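Putative hexulose 6 phosphate synthase (Salmonella typhimurium, PDB 3F4W) is a putative synthase of the orotidine 5'-phosphate decarboxylase/HUMPS family, built as a closed eight-stranded beta/alpha (TIM) barrel. Local coordinates at residues L3-D8 / V17-V22; Q105-M110 / A128-V133; R161-G166 / V183-S188. All coordinates share one frame; numbering follows the deposited sequence.

Contact 1: residues L3-D8 / V17-V22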
loop_
_atom_site.group_PDB
_atom_site.type_symbol
_atom_site.label_atom_id
_atom_site.label_comp_id
_atom_site.label_asym_id
_atom_site.label_seq_id
_atom_site.Cartn_x
_atom_site.Cartn_y
_atom_site.Cartn_z
ATOM N N LEU A 3 -18.336 6.364 13.713
ATOM C CA LEU A 3 -17.126 7.178 13.714
ATOM C C LEU A 3 -15.885 6.294 13.665
ATOM O O LEU A 3 -15.617 5.528 14.587
ATOM C CB LEU A 3 -17.074 8.094 14.938
ATOM C CG LEU A 3 -15.772 8.878 15.119
ATOM C CD1 LEU A 3 -15.416 9.646 13.851
ATOM C CD2 LEU A 3 -15.859 9.821 16.314
ATOM N N GLN A 4 -15.131 6.405 12.577
ATOM C CA GLN A 4 -13.882 5.669 12.432
ATOM C C GLN A 4 -12.720 6.630 12.660
ATOM O O GLN A 4 -12.668 7.701 12.057
ATOM C CB GLN A 4 -13.805 5.040 11.039
ATOM C CG GLN A 4 -12.468 4.416 10.692
ATOM C CD GLN A 4 -12.537 3.588 9.418
ATOM O OE1 GLN A 4 -13.516 2.880 9.184
ATOM N NE2 GLN A 4 -11.498 3.670 8.594
ATOM N N LEU A 5 -11.805 6.251 13.549
ATOM C CA LEU A 5 -10.663 7.093 13.900
ATOM C C LEU A 5 -9.357 6.588 13.288
ATOM O O LEU A 5 -8.860 5.522 13.654
ATOM C CB LEU A 5 -10.509 7.177 15.419
ATOM C CG LEU A 5 -9.281 7.933 15.928
ATOM C CD1 LEU A 5 -9.400 9.422 15.637
ATOM C CD2 LEU A 5 -9.095 7.699 17.413
ATOM N N ALA A 6 -8.793 7.365 12.370
ATOM C CA ALA A 6 -7.524 6.997 11.744
ATOM C C ALA A 6 -6.315 7.333 12.619
ATOM O O ALA A 6 -6.052 8.498 12.912
ATOM C CB ALA A 6 -7.391 7.663 10.372
ATOM N N LEU A 7 -5.587 6.300 13.037
ATOM C CA LEU A 7 -4.312 6.482 13.718
ATOM C C LEU A 7 -3.177 6.324 12.707
ATOM O O LEU A 7 -2.759 5.210 12.399
ATOM C CB LEU A 7 -4.152 5.470 14.853
ATOM C CG LEU A 7 -5.264 5.438 15.905
ATOM C CD1 LEU A 7 -4.985 4.358 16.932
ATOM C CD2 LEU A 7 -5.406 6.793 16.579
ATOM N N ASP A 8 -2.684 7.442 12.188
ATOM C CA ASP A 8 -1.724 7.397 11.089
ATOM C C ASP A 8 -0.260 7.495 11.524
ATOM O O ASP A 8 0.546 6.617 11.214
ATOM C CB ASP A 8 -2.044 8.483 10.056
ATOM C CG ASP A 8 -3.237 8.125 9.177
ATOM O OD1 ASP A 8 -3.602 6.931 9.118
ATOM O OD2 ASP A 8 -3.808 9.039 8.540
ATOM N N VAL A 17 -1.804 4.961 24.561
ATOM C CA VAL A 17 -2.095 6.041 25.492
ATOM C C VAL A 17 -3.194 6.953 24.957
ATOM O O VAL A 17 -4.104 7.339 25.693
ATOM C CB VAL A 17 -0.843 6.883 25.774
ATOM C CG1 VAL A 17 -1.231 8.208 26.408
ATOM C CG2 VAL A 17 0.124 6.110 26.658
ATOM N N PHE A 18 -3.109 7.291 23.673
ATOM C CA PHE A 18 -4.058 8.219 23.061
ATOM C C PHE A 18 -5.482 7.674 23.021
ATOM O O PHE A 18 -6.438 8.413 23.249
ATOM C CB PHE A 18 -3.607 8.607 21.648
ATOM C CG PHE A 18 -4.505 9.619 20.983
ATOM C CD1 PHE A 18 -4.343 10.974 21.223
ATOM C CD2 PHE A 18 -5.508 9.213 20.120
ATOM C CE1 PHE A 18 -5.167 11.906 20.614
ATOM C CE2 PHE A 18 -6.339 10.137 19.507
ATOM C CZ PHE A 18 -6.171 11.486 19.755
ATOM N N MET A 19 -5.624 6.386 22.723
ATOM C CA MET A 19 -6.949 5.782 22.599
ATOM C C MET A 19 -7.771 5.887 23.883
ATOM O O MET A 19 -8.993 6.018 23.833
ATOM C CB MET A 19 -6.852 4.324 22.143
ATOM C CG MET A 19 -6.624 4.155 20.642
ATOM S SD MET A 19 -7.740 5.137 19.613
ATOM C CE MET A 19 -9.350 4.638 20.221
ATOM N N ASP A 20 -7.103 5.832 25.030
ATOM C CA ASP A 20 -7.799 5.940 26.310
ATOM C C ASP A 20 -8.540 7.269 26.441
ATOM O O ASP A 20 -9.482 7.391 27.223
ATOM C CB ASP A 20 -6.825 5.760 27.476
ATOM C CG ASP A 20 -6.435 4.312 27.686
ATOM O OD1 ASP A 20 -5.359 4.059 28.271
ATOM O OD2 ASP A 20 -7.207 3.427 27.259
ATOM N N LYS A 21 -8.117 8.259 25.664
ATOM C CA LYS A 21 -8.715 9.585 25.727
ATOM C C LYS A 21 -10.033 9.684 24.962
ATOM O O LYS A 21 -10.866 10.532 25.270
ATOM C CB LYS A 21 -7.748 10.636 25.177
ATOM C CG LYS A 21 -6.492 10.866 25.994
ATOM C CD LYS A 21 -5.723 12.045 25.409
ATOM C CE LYS A 21 -4.643 12.552 26.345
ATOM N NZ LYS A 21 -3.430 11.703 26.292
ATOM N N VAL A 22 -10.218 8.829 23.960
ATOM C CA VAL A 22 -11.310 9.013 23.006
ATOM C C VAL A 22 -12.143 7.760 22.726
ATOM O O VAL A 22 -13.215 7.848 22.125
ATOM C CB VAL A 22 -10.774 9.538 21.659
ATOM C CG1 VAL A 22 -10.172 10.922 21.830
ATOM C CG2 VAL A 22 -9.741 8.575 21.086
#
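A single methyl group, CD2 of L5, meets three side chains of the helix. L5 CD2 comes tip to tip with the thioether of M19, 3.6 Å from SD, and lies 3.8 Å from CG2 of V22, whose side chain crosses that of L5 at about a right angle. L5 CD2 also sits near the plane of the F18 ring, at its edge, 4.2 Å from CE2. L7, two residues on along the strand, sends CD1 to the sulfur of M19 at 3.9 Å while its CD2 approaches F18, so the two leucines share both of the larger helix side chains. M19 can serve both because its chain is bent at chi2 and chi3 (-49° and -54°), which folds SD back toward the strand although the CB does not aim there. L5 holds CG anti to its backbone N (chi1 175°) and reaches straight out to the helix. With the axes 11.4 Å apart, side chains alone bridge the gap, and every touch is apolar. Around this layer, M19 also rests on I29 of the next strand, and F18 and V22 on P196 of helix 196-209. The helix runs back nearly antiparallel to its strand, the geometry of the first beta-alpha-beta crossover of a TIM barrel, where the outward face of a strand packs under the helix that follows it.

Contact 2: residues Q105-M110 / A128-V133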
loop_
_atom_site.group_PDB
_atom_site.type_symbol
_atom_site.label_atom_id
_atom_site.label_comp_id
_atom_site.label_asym_id
_atom_site.label_seq_id
_atom_site.Cartn_x
_atom_site.Cartn_y
_atom_site.Cartn_z
ATOM N N GLN A 105 -14.698 -8.186 6.846
ATOM C CA GLN A 105 -15.120 -7.231 5.823
ATOM C C GLN A 105 -13.980 -6.490 5.134
ATOM O O GLN A 105 -13.045 -6.016 5.778
ATOM C CB GLN A 105 -16.098 -6.215 6.426
ATOM C CG GLN A 105 -16.546 -5.119 5.464
ATOM C CD GLN A 105 -17.620 -5.585 4.501
ATOM O OE1 GLN A 105 -18.592 -6.226 4.901
ATOM N NE2 GLN A 105 -17.451 -5.263 3.224
ATOM N N VAL A 106 -14.084 -6.392 3.816
ATOM C CA VAL A 106 -13.167 -5.595 3.018
ATOM C C VAL A 106 -13.776 -4.224 2.711
ATOM O O VAL A 106 -14.958 -4.111 2.385
ATOM C CB VAL A 106 -12.818 -6.307 1.697
ATOM C CG1 VAL A 106 -12.257 -5.313 0.673
ATOM C CG2 VAL A 106 -11.840 -7.452 1.951
ATOM N N VAL A 107 -12.961 -3.186 2.838
ATOM C CA VAL A 107 -13.364 -1.840 2.463
ATOM C C VAL A 107 -12.536 -1.408 1.258
ATOM O O VAL A 107 -11.306 -1.407 1.314
ATOM C CB VAL A 107 -13.120 -0.843 3.611
ATOM C CG1 VAL A 107 -13.386 0.575 3.137
ATOM C CG2 VAL A 107 -13.992 -1.191 4.815
ATOM N N VAL A 108 -13.199 -1.063 0.160
ATOM C CA VAL A 108 -12.477 -0.624 -1.028
ATOM C C VAL A 108 -12.256 0.882 -0.952
ATOM O O VAL A 108 -13.207 1.659 -1.006
ATOM C CB VAL A 108 -13.228 -0.968 -2.326
ATOM C CG1 VAL A 108 -12.365 -0.629 -3.538
ATOM C CG2 VAL A 108 -13.616 -2.433 -2.348
ATOM N N ASP A 109 -10.997 1.284 -0.800
ATOM C CA ASP A 109 -10.644 2.696 -0.702
ATOM C C ASP A 109 -10.497 3.277 -2.097
ATOM O O ASP A 109 -9.616 2.875 -2.858
ATOM C CB ASP A 109 -9.346 2.863 0.090
ATOM C CG ASP A 109 -8.965 4.320 0.300
ATOM O OD1 ASP A 109 -8.208 4.599 1.249
ATOM O OD2 ASP A 109 -9.408 5.189 -0.473
ATOM N N MET A 110 -11.360 4.234 -2.421
ATOM C CA MET A 110 -11.466 4.757 -3.777
ATOM C C MET A 110 -10.549 5.943 -4.035
ATOM O O MET A 110 -10.760 6.698 -4.980
ATOM C CB MET A 110 -12.913 5.162 -4.060
ATOM C CG MET A 110 -13.899 4.036 -3.844
ATOM S SD MET A 110 -13.668 2.724 -5.050
ATOM C CE MET A 110 -14.240 3.547 -6.527
ATOM N N ALA A 128 -18.005 -6.137 -4.439
ATOM C CA ALA A 128 -17.607 -5.180 -3.411
ATOM C C ALA A 128 -18.818 -4.630 -2.665
ATOM O O ALA A 128 -19.782 -4.161 -3.270
ATOM C CB ALA A 128 -16.773 -4.052 -4.004
ATOM N N ASP A 129 -18.727 -4.671 -1.340
ATOM C CA ASP A 129 -19.855 -4.501 -0.441
ATOM C C ASP A 129 -19.760 -3.184 0.321
ATOM O O ASP A 129 -20.755 -2.684 0.847
ATOM C CB ASP A 129 -19.833 -5.654 0.568
ATOM C CG ASP A 129 -21.211 -6.125 0.944
ATOM O OD1 ASP A 129 -22.147 -5.300 0.922
ATOM O OD2 ASP A 129 -21.358 -7.324 1.260
ATOM N N MET A 130 -18.553 -2.637 0.394
ATOM C CA MET A 130 -18.301 -1.434 1.175
ATOM C C MET A 130 -17.212 -0.609 0.516
ATOM O O MET A 130 -16.112 -1.108 0.264
ATOM C CB MET A 130 -17.882 -1.811 2.593
ATOM C CG MET A 130 -17.671 -0.633 3.527
ATOM S SD MET A 130 -17.699 -1.163 5.251
ATOM C CE MET A 130 -17.451 0.404 6.086
ATOM N N LEU A 131 -17.518 0.653 0.242
ATOM C CA LEU A 131 -16.607 1.524 -0.487
ATOM C C LEU A 131 -16.373 2.794 0.311
ATOM O O LEU A 131 -17.290 3.319 0.941
ATOM C CB LEU A 131 -17.191 1.886 -1.856
ATOM C CG LEU A 131 -17.806 0.753 -2.683
ATOM C CD1 LEU A 131 -18.579 1.308 -3.878
ATOM C CD2 LEU A 131 -16.740 -0.252 -3.129
ATOM N N ALA A 132 -15.147 3.292 0.271
ATOM C CA ALA A 132 -14.803 4.509 0.986
ATOM C C ALA A 132 -14.336 5.540 -0.015
ATOM O O ALA A 132 -13.366 5.305 -0.734
ATOM C CB ALA A 132 -13.703 4.232 2.001
ATOM N N VAL A 133 -15.020 6.675 -0.083
ATOM C CA VAL A 133 -14.484 7.779 -0.860
ATOM C C VAL A 133 -13.428 8.426 0.019
ATOM O O VAL A 133 -13.616 8.566 1.228
ATOM C CB VAL A 133 -15.562 8.807 -1.298
ATOM C CG1 VAL A 133 -16.955 8.201 -1.214
ATOM C CG2 VAL A 133 -15.466 10.079 -0.481
HETATM O O HOH W 1 -20.401 -8.146 3.745
HETATM O O HOH W 2 -16.221 -4.516 -0.219
#
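Three backbone hydrogen bonds fasten these neighbouring parallel strands, and each meets its carbonyl differently. V108 N gives a nearly straight bond to M130 O (2.9 Å), lying in the carbonyl plane. V108 O accepts from A132 N at 2.8 Å with the donor above that plane, whereas M110 N donates to A132 O at 2.8 Å, lying almost on the line of that C=O bond. V108 thus uses both its N-H and its carbonyl on the same neighbour. At the N-terminal end, Q105 bends at chi2 (79°) and returns its amide to its own strand, NE2 donating to V106 O at 2.9 Å with the acceptor in the amide plane. This fixes the rotation of the amide: its other end, OE1, takes a hydrogen bond from a water that also donates to D129 OD2, and a second water links V106 O to D129 N.

Packing divides between the two faces of the sheet. On the face of V107, M130 and A132, the extended chain of M130 sets SD 3.7 Å from CG2 of V107, whose CG1 meets the CB of A132. On the other, V108 and L131 lie side by side, CB of V108 3.7 Å from CD2 of L131, beneath helices 116-126 and 147-156. D109 joins the M130 side, its OD1 bonded to H134 ND1 and its OD2 to I111 N. Two parallel strands joined through helix 116-126 and crossing at -34° form the twisted beta-alpha-beta unit from which a TIM barrel is built.

Contact 3: residues R161-G166 / V183-S188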
loop_
_atom_site.group_PDB
_atom_site.type_symbol
_atom_site.label_atom_id
_atom_site.label_comp_id
_atom_site.label_asym_id
_atom_site.label_seq_id
_atom_site.Cartn_x
_atom_site.Cartn_y
_atom_site.Cartn_z
ATOM N N ARG A 161 -22.298 -0.221 1.219
ATOM C CA ARG A 161 -22.135 0.603 2.406
ATOM C C ARG A 161 -21.071 1.634 2.044
ATOM O O ARG A 161 -20.160 1.331 1.274
ATOM C CB ARG A 161 -21.660 -0.276 3.561
ATOM C CG ARG A 161 -21.736 0.344 4.942
ATOM C CD ARG A 161 -21.218 -0.633 5.999
ATOM N NE ARG A 161 -21.237 -0.050 7.338
ATOM C CZ ARG A 161 -20.582 -0.543 8.384
ATOM N NH1 ARG A 161 -19.839 -1.639 8.264
ATOM N NH2 ARG A 161 -20.667 0.065 9.557
ATOM N N ILE A 162 -21.182 2.850 2.571
ATOM C CA ILE A 162 -20.285 3.929 2.152
ATOM C C ILE A 162 -19.575 4.605 3.318
ATOM O O ILE A 162 -20.201 4.971 4.311
ATOM C CB ILE A 162 -21.037 5.017 1.357
ATOM C CG1 ILE A 162 -21.759 4.408 0.151
ATOM C CG2 ILE A 162 -20.077 6.119 0.917
ATOM C CD1 ILE A 162 -20.837 3.769 -0.868
ATOM N N ALA A 163 -18.262 4.776 3.178
ATOM C CA ALA A 163 -17.468 5.533 4.139
ATOM C C ALA A 163 -16.881 6.764 3.461
ATOM O O ALA A 163 -16.776 6.817 2.235
ATOM C CB ALA A 163 -16.359 4.661 4.725
ATOM N N VAL A 164 -16.514 7.765 4.254
ATOM C CA VAL A 164 -15.891 8.962 3.702
ATOM C C VAL A 164 -14.766 9.492 4.595
ATOM O O VAL A 164 -14.909 9.583 5.817
ATOM C CB VAL A 164 -16.930 10.073 3.399
ATOM C CG1 VAL A 164 -17.680 10.473 4.658
ATOM C CG2 VAL A 164 -16.252 11.275 2.759
ATOM N N ALA A 165 -13.643 9.828 3.963
ATOM C CA ALA A 165 -12.476 10.334 4.664
ATOM C C ALA A 165 -11.829 11.450 3.856
ATOM O O ALA A 165 -11.828 11.416 2.623
ATOM C CB ALA A 165 -11.471 9.211 4.893
ATOM N N GLY A 166 -11.276 12.434 4.551
ATOM C CA GLY A 166 -10.532 13.490 3.890
ATOM C C GLY A 166 -10.459 14.767 4.700
ATOM O O GLY A 166 -11.001 15.793 4.299
ATOM N N VAL A 183 -20.252 5.434 7.312
ATOM C CA VAL A 183 -19.098 5.641 8.177
ATOM C C VAL A 183 -18.420 6.963 7.860
ATOM O O VAL A 183 -18.158 7.279 6.698
ATOM C CB VAL A 183 -18.067 4.493 8.045
ATOM C CG1 VAL A 183 -16.829 4.773 8.905
ATOM C CG2 VAL A 183 -18.699 3.160 8.428
ATOM N N VAL A 184 -18.157 7.741 8.901
ATOM C CA VAL A 184 -17.377 8.959 8.768
ATOM C C VAL A 184 -16.004 8.714 9.388
ATOM O O VAL A 184 -15.897 8.308 10.547
ATOM C CB VAL A 184 -18.071 10.147 9.451
ATOM C CG1 VAL A 184 -17.166 11.365 9.443
ATOM C CG2 VAL A 184 -19.392 10.451 8.755
ATOM N N ILE A 185 -14.956 8.937 8.598
ATOM C CA ILE A 185 -13.584 8.691 9.032
ATOM C C ILE A 185 -12.893 10.005 9.390
ATOM O O ILE A 185 -12.913 10.959 8.614
ATOM C CB ILE A 185 -12.771 7.964 7.928
ATOM C CG1 ILE A 185 -13.417 6.618 7.583
ATOM C CG2 ILE A 185 -11.331 7.769 8.365
ATOM C CD1 ILE A 185 -13.040 6.076 6.210
ATOM N N VAL A 186 -12.291 10.050 10.573
ATOM C CA VAL A 186 -11.592 11.241 11.037
ATOM C C VAL A 186 -10.238 10.836 11.593
ATOM O O VAL A 186 -10.111 9.802 12.251
ATOM C CB VAL A 186 -12.401 11.991 12.121
ATOM C CG1 VAL A 186 -11.570 13.106 12.737
ATOM C CG2 VAL A 186 -13.683 12.553 11.528
ATOM N N GLY A 187 -9.222 11.641 11.312
ATOM C CA GLY A 187 -7.887 11.359 11.797
ATOM C C GLY A 187 -7.289 12.581 12.459
ATOM O O GLY A 187 -7.440 12.781 13.665
ATOM N N SER A 188 -6.637 13.409 11.649
ATOM C CA SER A 188 -5.889 14.569 12.126
ATOM C C SER A 188 -6.684 15.512 13.029
ATOM O O SER A 188 -6.153 16.035 14.008
ATOM C CB SER A 188 -5.316 15.350 10.938
ATOM O OG SER A 188 -4.572 16.472 11.377
HETATM O O HOH W 3 -11.466 12.632 7.446
#
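V183 opens the second strand with both backbone polar groups engaged by its neighbour: its N donates to I162 O at 3.0 Å, and its carbonyl, in plane, receives V164 N. That second bond is noticeably bent, 143° at the hydrogen, and the CA of A163 adds a CA-H...O contact to the same oxygen. V183 CB stands 3.7 Å from A163 CB, and V183 CG2, anti to the carbonyl carbon, lies over one face of the R161 guanidinium, 3.8 Å from R161 NH2; the arginine gets there by an extended chain, and its NH2 also has the like charge of K2 NZ nearby. V184 turns to the opposite face of the sheet, where its CG2 meets CG1 of V164 loosely. I185 returns to the face of V183, and its N donates to V164 O at 2.9 Å, almost along the C=O axis. In this TIM barrel these are the seventh and eighth strands, parallel and joined through helix 173-177, and I185 lies against the small side chains of both A163 and A165. I185 CB is 3.5 Å from A165 CB, while I185 CD1, carried outward by an extended chi2 (158°), touches both alanines, 3.9 Å from CB of A163. Beyond them a water spans the strand ends, accepting from G166 N and donating to I185 O at 2.5 Å. G187 occupies the N-cap position of the short helix 188-191, and S188 N hydrogen-bonds a malonate ion, probably from the crystallisation liquor, which also lies about 4 Å from the side chain of A165.

All three contacts are mainly buried and belong to one barrel, but they sample different layers of it. Contact 1 is the outer one, strand against covering helix, and relies on apolar side chains alone; contacts 2 and 3 are strand pairs within the wall, tied chiefly by backbone hydrogen bonds. Contact 3, centred about 6 Å from the chain's centre, is the innermost, and it abuts both others: strand 161-165 borders strand 130-134, and strand 183-186 borders strand 2-7, closing the sheet. Contacts 1 and 2 do not touch, their centres about 21 Å apart on opposite sides of the chain's centre. Waters join the segments at strand starts in contact 2, but at strand ends in contact 3.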